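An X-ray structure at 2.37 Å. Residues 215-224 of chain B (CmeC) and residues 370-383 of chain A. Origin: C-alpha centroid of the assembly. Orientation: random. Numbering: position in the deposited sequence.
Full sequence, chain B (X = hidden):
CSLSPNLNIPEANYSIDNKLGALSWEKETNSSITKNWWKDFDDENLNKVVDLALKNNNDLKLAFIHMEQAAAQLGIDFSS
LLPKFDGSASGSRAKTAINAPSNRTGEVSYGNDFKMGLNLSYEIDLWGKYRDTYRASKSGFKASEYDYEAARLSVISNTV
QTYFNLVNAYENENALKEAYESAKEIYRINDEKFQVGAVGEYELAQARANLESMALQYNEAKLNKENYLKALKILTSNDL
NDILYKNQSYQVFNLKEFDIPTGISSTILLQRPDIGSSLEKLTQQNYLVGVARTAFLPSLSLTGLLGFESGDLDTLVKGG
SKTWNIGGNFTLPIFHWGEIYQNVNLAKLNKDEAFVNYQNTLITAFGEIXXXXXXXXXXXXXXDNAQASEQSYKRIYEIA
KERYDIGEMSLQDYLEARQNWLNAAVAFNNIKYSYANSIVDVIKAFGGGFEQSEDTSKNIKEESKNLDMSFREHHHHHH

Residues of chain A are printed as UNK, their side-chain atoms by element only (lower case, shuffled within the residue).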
ATOM      1  N   ALA B 215     -35.629  -9.312 -14.245  1.00 40.76           N
ATOM      2  CA  ALA B 215     -35.506  -7.867 -14.069  1.00 47.57           C
ATOM      3  C   ALA B 215     -34.407  -7.536 -13.066  1.00 52.59           C
ATOM      4  O   ALA B 215     -33.701  -6.538 -13.206  1.00 49.04           O
ATOM      5  CB  ALA B 215     -36.831  -7.270 -13.619  1.00 45.76           C
ATOM      6  N   LEU B 216     -34.266  -8.388 -12.057  1.00 47.26           N
ATOM      7  CA  LEU B 216     -33.229  -8.228 -11.047  1.00 54.20           C
ATOM      8  C   LEU B 216     -31.850  -8.512 -11.633  1.00 57.72           C
ATOM      9  O   LEU B 216     -30.899  -7.766 -11.402  1.00 53.91           O
ATOM     10  CB  LEU B 216     -33.498  -9.151  -9.857  1.00 41.63           C
ATOM     11  CG  LEU B 216     -32.484  -9.113  -8.713  1.00 54.76           C
ATOM     12  CD1 LEU B 216     -32.359  -7.706  -8.152  1.00 57.03           C
ATOM     13  CD2 LEU B 216     -32.872 -10.099  -7.623  1.00 45.73           C
ATOM     14  N   GLN B 217     -31.753  -9.595 -12.398  1.00 40.73           N
ATOM     15  CA  GLN B 217     -30.505  -9.970 -13.055  1.00 49.01           C
ATOM     16  C   GLN B 217     -30.105  -8.931 -14.095  1.00 55.33           C
ATOM     17  O   GLN B 217     -28.923  -8.649 -14.283  1.00 49.45           O
ATOM     18  CB  GLN B 217     -30.634 -11.343 -13.716  1.00 40.42           C
ATOM     19  CG  GLN B 217     -30.849 -12.485 -12.740  1.00 51.73           C
ATOM     20  CD  GLN B 217     -31.228 -13.779 -13.433  1.00 74.40           C
ATOM     21  OE1 GLN B 217     -32.256 -14.384 -13.124  1.00 72.82           O
ATOM     22  NE2 GLN B 217     -30.399 -14.211 -14.376  1.00 66.15           N
ATOM     23  N   TYR B 218     -31.103  -8.364 -14.763  1.00 44.26           N
ATOM     24  CA  TYR B 218     -30.883  -7.348 -15.784  1.00 49.19           C
ATOM     25  C   TYR B 218     -30.203  -6.112 -15.193  1.00 51.60           C
ATOM     26  O   TYR B 218     -29.176  -5.659 -15.702  1.00 46.28           O
ATOM     27  CB  TYR B 218     -32.214  -6.967 -16.442  1.00 48.40           C
ATOM     28  CG  TYR B 218     -32.102  -6.032 -17.631  1.00 62.69           C
ATOM     29  CD1 TYR B 218     -30.894  -5.846 -18.293  1.00 56.97           C
ATOM     30  CD2 TYR B 218     -33.212  -5.332 -18.088  1.00 67.68           C
ATOM     31  CE1 TYR B 218     -30.796  -4.989 -19.374  1.00 60.94           C
ATOM     32  CE2 TYR B 218     -33.125  -4.475 -19.165  1.00 72.77           C
ATOM     33  CZ  TYR B 218     -31.916  -4.308 -19.807  1.00 80.57           C
ATOM     34  OH  TYR B 218     -31.827  -3.452 -20.881  1.00 74.26           O
ATOM     35  N   ASN B 219     -30.772  -5.576 -14.117  1.00 45.17           N
ATOM     36  CA  ASN B 219     -30.235  -4.373 -13.484  1.00 58.35           C
ATOM     37  C   ASN B 219     -28.860  -4.590 -12.858  1.00 59.44           C
ATOM     38  O   ASN B 219     -28.076  -3.650 -12.725  1.00 58.56           O
ATOM     39  CB  ASN B 219     -31.211  -3.855 -12.429  1.00 51.98           C
ATOM     40  CG  ASN B 219     -32.402  -3.140 -13.040  1.00 63.72           C
ATOM     41  OD1 ASN B 219     -32.256  -2.379 -13.997  1.00 52.74           O
ATOM     42  ND2 ASN B 219     -33.587  -3.385 -12.494  1.00 65.14           N
ATOM     43  N   GLU B 220     -28.574  -5.829 -12.470  1.00 51.73           N
ATOM     44  CA  GLU B 220     -27.250  -6.180 -11.969  1.00 55.63           C
ATOM     45  C   GLU B 220     -26.223  -6.069 -13.087  1.00 61.50           C
ATOM     46  O   GLU B 220     -25.095  -5.630 -12.871  1.00 58.04           O
ATOM     47  CB  GLU B 220     -27.244  -7.594 -11.386  1.00 62.37           C
ATOM     48  CG  GLU B 220     -27.460  -7.647  -9.883  1.00 73.01           C
ATOM     49  CD  GLU B 220     -26.313  -7.021  -9.112  1.00 75.67           C
ATOM     50  OE1 GLU B 220     -25.149  -7.187  -9.532  1.00 84.15           O
ATOM     51  OE2 GLU B 220     -26.576  -6.360  -8.085  1.00 70.12           O
ATOM     52  N   ALA B 221     -26.632  -6.467 -14.287  1.00 52.29           N
ATOM     53  CA  ALA B 221     -25.767  -6.406 -15.458  1.00 52.77           C
ATOM     54  C   ALA B 221     -25.476  -4.963 -15.853  1.00 55.90           C
ATOM     55  O   ALA B 221     -24.361  -4.634 -16.251  1.00 53.33           O
ATOM     56  CB  ALA B 221     -26.393  -7.154 -16.617  1.00 46.07           C
ATOM     57  N   LYS B 222     -26.491  -4.110 -15.745  1.00 55.20           N
ATOM     58  CA  LYS B 222     -26.317  -2.680 -15.973  1.00 55.74           C
ATOM     59  C   LYS B 222     -25.313  -2.109 -14.983  1.00 56.55           C
ATOM     60  O   LYS B 222     -24.436  -1.326 -15.343  1.00 53.42           O
ATOM     61  CB  LYS B 222     -27.644  -1.934 -15.835  1.00 52.80           C
ATOM     62  CG  LYS B 222     -28.714  -2.321 -16.836  1.00 69.39           C
ATOM     63  CD  LYS B 222     -29.961  -1.482 -16.614  1.00 73.74           C
ATOM     64  CE  LYS B 222     -31.107  -1.922 -17.501  1.00 76.05           C
ATOM     65  NZ  LYS B 222     -32.331  -1.114 -17.250  1.00 77.76           N
ATOM     66  N   LEU B 223     -25.459  -2.516 -13.728  1.00 51.87           N
ATOM     67  CA  LEU B 223     -24.606  -2.039 -12.652  1.00 48.67           C
ATOM     68  C   LEU B 223     -23.166  -2.488 -12.862  1.00 59.59           C
ATOM     69  O   LEU B 223     -22.227  -1.724 -12.642  1.00 59.47           O
ATOM     70  CB  LEU B 223     -25.130  -2.535 -11.305  1.00 51.36           C
ATOM     71  CG  LEU B 223     -25.087  -1.516 -10.169  1.00 63.46           C
ATOM     72  CD1 LEU B 223     -25.641  -0.188 -10.646  1.00 58.72           C
ATOM     73  CD2 LEU B 223     -25.868  -2.024  -8.969  1.00 65.44           C
ATOM     74  N   ASN B 224     -23.004  -3.735 -13.289  1.00 50.11           N
ATOM     75  CA  ASN B 224     -21.691  -4.282 -13.598  1.00 51.94           C
ATOM     76  C   ASN B 224     -21.066  -3.571 -14.792  1.00 58.80           C
ATOM     77  O   ASN B 224     -19.847  -3.421 -14.876  1.00 51.59           O
ATOM     78  CB  ASN B 224     -21.794  -5.783 -13.870  1.00 44.53           C
ATOM     79  CG  ASN B 224     -20.461  -6.406 -14.230  1.00 60.84           C
ATOM     80  OD1 ASN B 224     -19.659  -6.735 -13.355  1.00 77.70           O
ATOM     81  ND2 ASN B 224     -20.220  -6.581 -15.524  1.00 54.68           N
TER
ATOM     82  N   UNK A 370     -20.438   9.682 -10.647  1.00 49.70           N
ATOM     83  CA  UNK A 370     -21.227   9.061 -11.705  1.00 44.17           C
ATOM     84  C   UNK A 370     -21.779   7.710 -11.270  1.00 61.90           C
ATOM     85  O   UNK A 370     -22.979   7.463 -11.373  1.00 52.65           O
ATOM     86  c   UNK A 370     -20.637   7.397 -17.672  1.00 64.48           C
ATOM     87  n   UNK A 370     -21.082   7.388 -16.419  1.00 59.67           N
ATOM     88  c   UNK A 370     -21.170   8.164 -14.082  1.00 48.37           C
ATOM     89  n   UNK A 370     -19.402   7.806 -17.936  1.00 57.84           N
ATOM     90  n   UNK A 370     -21.427   7.003 -18.661  1.00 61.41           N
ATOM     91  c   UNK A 370     -20.292   7.802 -15.264  1.00 48.83           C
ATOM     92  c   UNK A 370     -20.402   8.880 -12.978  1.00 48.67           C
ATOM     93  N   UNK A 371     -20.899   6.841 -10.782  1.00 47.04           N
ATOM     94  CA  UNK A 371     -21.305   5.493 -10.407  1.00 46.90           C
ATOM     95  C   UNK A 371     -22.276   5.510  -9.233  1.00 48.06           C
ATOM     96  O   UNK A 371     -23.282   4.808  -9.249  1.00 45.66           O
ATOM     97  c   UNK A 371     -20.728   2.286 -10.757  1.00 48.89           C
ATOM     98  c   UNK A 371     -21.078   0.982 -10.474  1.00 48.24           C
ATOM     99  o   UNK A 371     -21.523  -0.736  -8.888  1.00 66.92           O
ATOM    100  c   UNK A 371     -20.571   2.757  -8.425  1.00 52.24           C
ATOM    101  c   UNK A 371     -20.466   3.196  -9.740  1.00 51.22           C
ATOM    102  c   UNK A 371     -20.092   4.629 -10.058  1.00 43.68           C
ATOM    103  c   UNK A 371     -20.921   1.453  -8.134  1.00 48.12           C
ATOM    104  c   UNK A 371     -21.173   0.569  -9.164  1.00 53.02           C
ATOM    105  N   UNK A 372     -21.975   6.321  -8.224  1.00 47.76           N
ATOM    106  CA  UNK A 372     -22.800   6.390  -7.020  1.00 51.39           C
ATOM    107  C   UNK A 372     -24.231   6.814  -7.333  1.00 52.81           C
ATOM    108  O   UNK A 372     -25.181   6.284  -6.758  1.00 41.14           O
ATOM    109  c   UNK A 372     -22.181   7.341  -6.013  1.00 37.89           C
ATOM    110  N   UNK A 373     -24.377   7.766  -8.248  1.00 43.30           N
ATOM    111  CA  UNK A 373     -25.694   8.248  -8.647  1.00 45.01           C
ATOM    112  C   UNK A 373     -26.451   7.192  -9.444  1.00 47.80           C
ATOM    113  O   UNK A 373     -27.639   6.961  -9.210  1.00 45.49           O
ATOM    114  c   UNK A 373     -26.204  11.073  -7.593  1.00 43.63           C
ATOM    115  c   UNK A 373     -25.571   9.533  -9.468  1.00 31.77           C
ATOM    116  c   UNK A 373     -25.182  10.784  -8.683  1.00 44.89           C
ATOM    117  c   UNK A 373     -25.029  11.978  -9.613  1.00 43.81           C
ATOM    118  N   UNK A 374     -25.760   6.551 -10.382  1.00 45.57           N
ATOM    119  CA  UNK A 374     -26.379   5.525 -11.211  1.00 54.51           C
ATOM    120  C   UNK A 374     -26.700   4.282 -10.389  1.00 54.33           C
ATOM    121  O   UNK A 374     -27.758   3.678 -10.552  1.00 48.66           O
ATOM    122  c   UNK A 374     -25.245   6.332 -13.306  1.00 48.38           C
ATOM    123  c   UNK A 374     -25.479   5.134 -12.404  1.00 51.38           C
ATOM    124  c   UNK A 374     -26.103   3.995 -13.193  1.00 53.72           C
ATOM    125  N   UNK A 375     -25.788   3.912  -9.495  1.00 44.82           N
ATOM    126  CA  UNK A 375     -25.985   2.741  -8.647  1.00 45.89           C
ATOM    127  C   UNK A 375     -27.194   2.907  -7.739  1.00 51.93           C
ATOM    128  O   UNK A 375     -27.975   1.975  -7.553  1.00 42.92           O
ATOM    129  c   UNK A 375     -24.742   2.466  -7.813  1.00 45.34           C
ATOM    130  N   UNK A 376     -27.345   4.102  -7.183  1.00 48.22           N
ATOM    131  CA  UNK A 376     -28.436   4.389  -6.262  1.00 53.56           C
ATOM    132  C   UNK A 376     -29.799   4.155  -6.917  1.00 51.58           C
ATOM    133  O   UNK A 376     -30.648   3.461  -6.359  1.00 47.80           O
ATOM    134  c   UNK A 376     -32.203   7.017  -5.973  1.00 59.63           C
ATOM    135  n   UNK A 376     -32.528   7.793  -6.997  1.00 55.26           N
ATOM    136  c   UNK A 376     -28.326   5.830  -5.756  1.00 43.91           C
ATOM    137  n   UNK A 376     -33.145   6.314  -5.355  1.00 52.42           N
ATOM    138  n   UNK A 376     -30.939   6.946  -5.570  1.00 50.56           N
ATOM    139  c   UNK A 376     -30.472   6.126  -4.456  1.00 46.75           C
ATOM    140  c   UNK A 376     -28.952   6.087  -4.389  1.00 40.40           C
ATOM    141  N   UNK A 377     -30.002   4.729  -8.098  1.00 40.61           N
ATOM    142  CA  UNK A 377     -31.299   4.639  -8.763  1.00 59.98           C
ATOM    143  C   UNK A 377     -31.528   3.260  -9.382  1.00 50.89           C
ATOM    144  O   UNK A 377     -32.669   2.838  -9.566  1.00 60.59           O
ATOM    145  c   UNK A 377     -30.244   6.211 -13.474  1.00 64.54           C
ATOM    146  c   UNK A 377     -30.658   5.458 -11.116  1.00 58.11           C
ATOM    147  c   UNK A 377     -30.927   6.534 -12.156  1.00 58.47           C
ATOM    148  c   UNK A 377     -31.433   5.725  -9.835  1.00 59.51           C
ATOM    149  n   UNK A 377     -30.469   7.279 -14.486  1.00 61.93           N
ATOM    150  N   UNK A 378     -30.442   2.561  -9.695  1.00 48.59           N
ATOM    151  CA  UNK A 378     -30.539   1.225 -10.274  1.00 51.78           C
ATOM    152  C   UNK A 378     -30.903   0.197  -9.206  1.00 56.40           C
ATOM    153  O   UNK A 378     -31.758  -0.662  -9.426  1.00 48.40           O
ATOM    154  c   UNK A 378     -29.337  -0.598 -11.531  1.00 47.49           C
ATOM    155  o   UNK A 378     -28.931   1.725 -12.024  1.00 39.10           O
ATOM    156  c   UNK A 378     -29.225   0.810 -10.961  1.00 42.20           C
ATOM    157  N   UNK A 379     -30.254   0.292  -8.049  1.00 48.03           N
ATOM    158  CA  UNK A 379     -30.541  -0.595  -6.926  1.00 49.46           C
ATOM    159  C   UNK A 379     -31.943  -0.304  -6.387  1.00 47.42           C
ATOM    160  O   UNK A 379     -32.611  -1.186  -5.849  1.00 49.54           O
ATOM    161  c   UNK A 379     -29.835  -1.321  -4.612  1.00 42.53           C
ATOM    162  c   UNK A 379     -27.002  -0.666  -5.303  1.00 53.03           C
ATOM    163  c   UNK A 379     -29.488  -0.450  -5.804  1.00 38.61           C
ATOM    164  c   UNK A 379     -28.107  -0.859  -6.314  1.00 50.17           C
ATOM    165  N   UNK A 380     -32.392   0.936  -6.557  1.00 39.82           N
ATOM    166  CA  UNK A 380     -33.753   1.311  -6.186  1.00 47.21           C
ATOM    167  C   UNK A 380     -34.774   0.475  -6.955  1.00 50.16           C
ATOM    168  O   UNK A 380     -35.783   0.041  -6.396  1.00 46.73           O
ATOM    169  c   UNK A 380     -35.756   2.971  -4.656  1.00 42.91           C
ATOM    170  n   UNK A 380     -37.155   3.262  -4.357  1.00 57.73           N
ATOM    171  c   UNK A 380     -35.409   3.257  -6.108  1.00 43.59           C
ATOM    172  n   UNK A 380     -37.888   1.135  -4.854  1.00 53.19           N
ATOM    173  n   UNK A 380     -39.386   2.730  -4.163  1.00 48.07           N
ATOM    174  c   UNK A 380     -38.142   2.376  -4.458  1.00 61.28           C
ATOM    175  c   UNK A 380     -33.996   2.799  -6.439  1.00 38.93           C
ATOM    176  N   UNK A 381     -34.506   0.262  -8.240  1.00 44.17           N
ATOM    177  CA  UNK A 381     -35.329  -0.615  -9.062  1.00 53.74           C
ATOM    178  C   UNK A 381     -35.235  -2.052  -8.562  1.00 53.72           C
ATOM    179  O   UNK A 381     -36.238  -2.765  -8.497  1.00 55.31           O
ATOM    180  c   UNK A 381     -34.900  -0.543 -10.529  1.00 51.91           C
ATOM    181  c   UNK A 381     -35.052   0.801 -11.241  1.00 53.97           C
ATOM    182  c   UNK A 381     -34.505   0.710 -12.654  1.00 48.95           C
ATOM    183  c   UNK A 381     -36.508   1.235 -11.258  1.00 51.36           C
ATOM    184  N   UNK A 382     -34.021  -2.463  -8.205  1.00 60.04           N
ATOM    185  CA  UNK A 382     -33.770  -3.816  -7.721  1.00 53.03           C
ATOM    186  C   UNK A 382     -34.536  -4.104  -6.438  1.00 55.09           C
ATOM    187  O   UNK A 382     -34.898  -5.249  -6.166  1.00 51.67           O
ATOM    188  c   UNK A 382     -32.275  -4.034  -7.488  1.00 47.58           C
ATOM    189  n   UNK A 382     -29.398  -3.790  -7.495  1.00 59.24           N
ATOM    190  c   UNK A 382     -29.998  -4.422  -8.496  1.00 57.24           C
ATOM    191  o   UNK A 382     -29.425  -5.263  -9.188  1.00 69.20           O
ATOM    192  c   UNK A 382     -31.444  -4.056  -8.758  1.00 53.31           C
ATOM    193  N   UNK A 383     -34.776  -3.061  -5.652  1.00 43.66           N
ATOM    194  CA  UNK A 383     -35.516  -3.200  -4.404  1.00 49.25           C
ATOM    195  C   UNK A 383     -36.933  -3.694  -4.675  1.00 52.10           C
ATOM    196  O   UNK A 383     -37.452  -4.538  -3.946  1.00 55.94           O
ATOM    197  c   UNK A 383     -36.782  -2.220   0.447  1.00 62.47           C
ATOM    198  c   UNK A 383     -37.333  -2.002  -1.865  1.00 58.53           C
ATOM    199  c   UNK A 383     -37.733  -2.116  -0.548  1.00 57.50           C
ATOM    200  c   UNK A 383     -35.987  -1.992  -2.209  1.00 57.34           C
ATOM    201  o   UNK A 383     -37.170  -2.334   1.762  1.00 71.31           O
ATOM    202  c   UNK A 383     -35.049  -2.099  -1.190  1.00 52.44           C
ATOM    203  c   UNK A 383     -35.439  -2.212   0.131  1.00 61.72           C
ATOM    204  c   UNK A 383     -35.552  -1.869  -3.651  1.00 44.33           C
TER

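Position 370 carries three carbons, a nitrogen, then a carbon bearing two more nitrogens, a guanidinium; its side chain is out of reach of the chain B stretch. It is Arg370(A). Position 371 has one carbon leading to a six-carbon ring with one oxygen, a phenol, and is Tyr371(A). The backbone O of Leu223(B) lies 3.7 Å from its CE1, at the ring edge and near the ring plane. Position 372 has a single side-chain carbon, out of reach: Ala372(A). Position 373 has four carbons forked at the second, also out of reach: Leu373(A).

Position 374 has one carbon carrying two others, so it is Val374(A); its CA-to-CB bond points toward chain B, but its CG1 lies 4.9 Å from Leu223(B) CD1. Position 375 again shows one carbon, its CB 4.0 Å from Leu223(B) CD1, and is Ala375(A). Its small side chain leaves the backbone accessible: Leu223(B) CD1 lies 3.6 Å from Ala375(A) CA. Position 376 repeats the guanidinium pattern, but the CA-to-CB bond points away from chain B: Arg376(A). Position 377 is four carbons in a row ending in nitrogen, without contact: Lys377(A).

Position 378 has one carbon carrying an oxygen and a carbon, which defines Thr378(A). OG1 donates a hydrogen bond to the backbone O of Val374(A) at 2.7 Å, while CG2 lies 3.5 Å from the backbone O of Asn219(B). Position 379 has four carbons forked at the first, one arm two carbons long: Ile379(A), whose CG1 is 3.7 Å from Leu223(B) CD2. Position 380 is a third guanidinium, out of reach: Arg380(A). Position 381 has four carbons forked at the second and is Leu381(A); its CB lies 3.7 Å from Asn219(B) ND2.

Position 382 has three carbons, the third carrying one oxygen and one nitrogen. This amide is Gln382(A), with CG 3.7 Å from Asn219(B) CB and CB 3.7 Å from Leu216(B) CD1. Position 383 is a second phenol, and the CA-to-CB bond points away from chain B: Tyr383(A).

The contact joins two nearly antiparallel helices, 168° between their directions and 9.4 Å apart at the closest approach of their axes. The register runs oppositely along them, Leu216(B) opposite Gln382(A) and Leu223(B) opposite Ala375(A). Two knobs interlock the surfaces: Leu223(B) enters a hole formed by Tyr371(A), Ala375(A), Thr378(A) and Ile379(A), and Gln382(A) sits among Leu216(B), Asn219(B), Glu220(B) and Leu223(B). With 497 Å² buried and no clear hydrogen bond between the stretches, the evidence rests chiefly on side-chain packing.

Chain A (370-383) RYALVARKTIRLQY
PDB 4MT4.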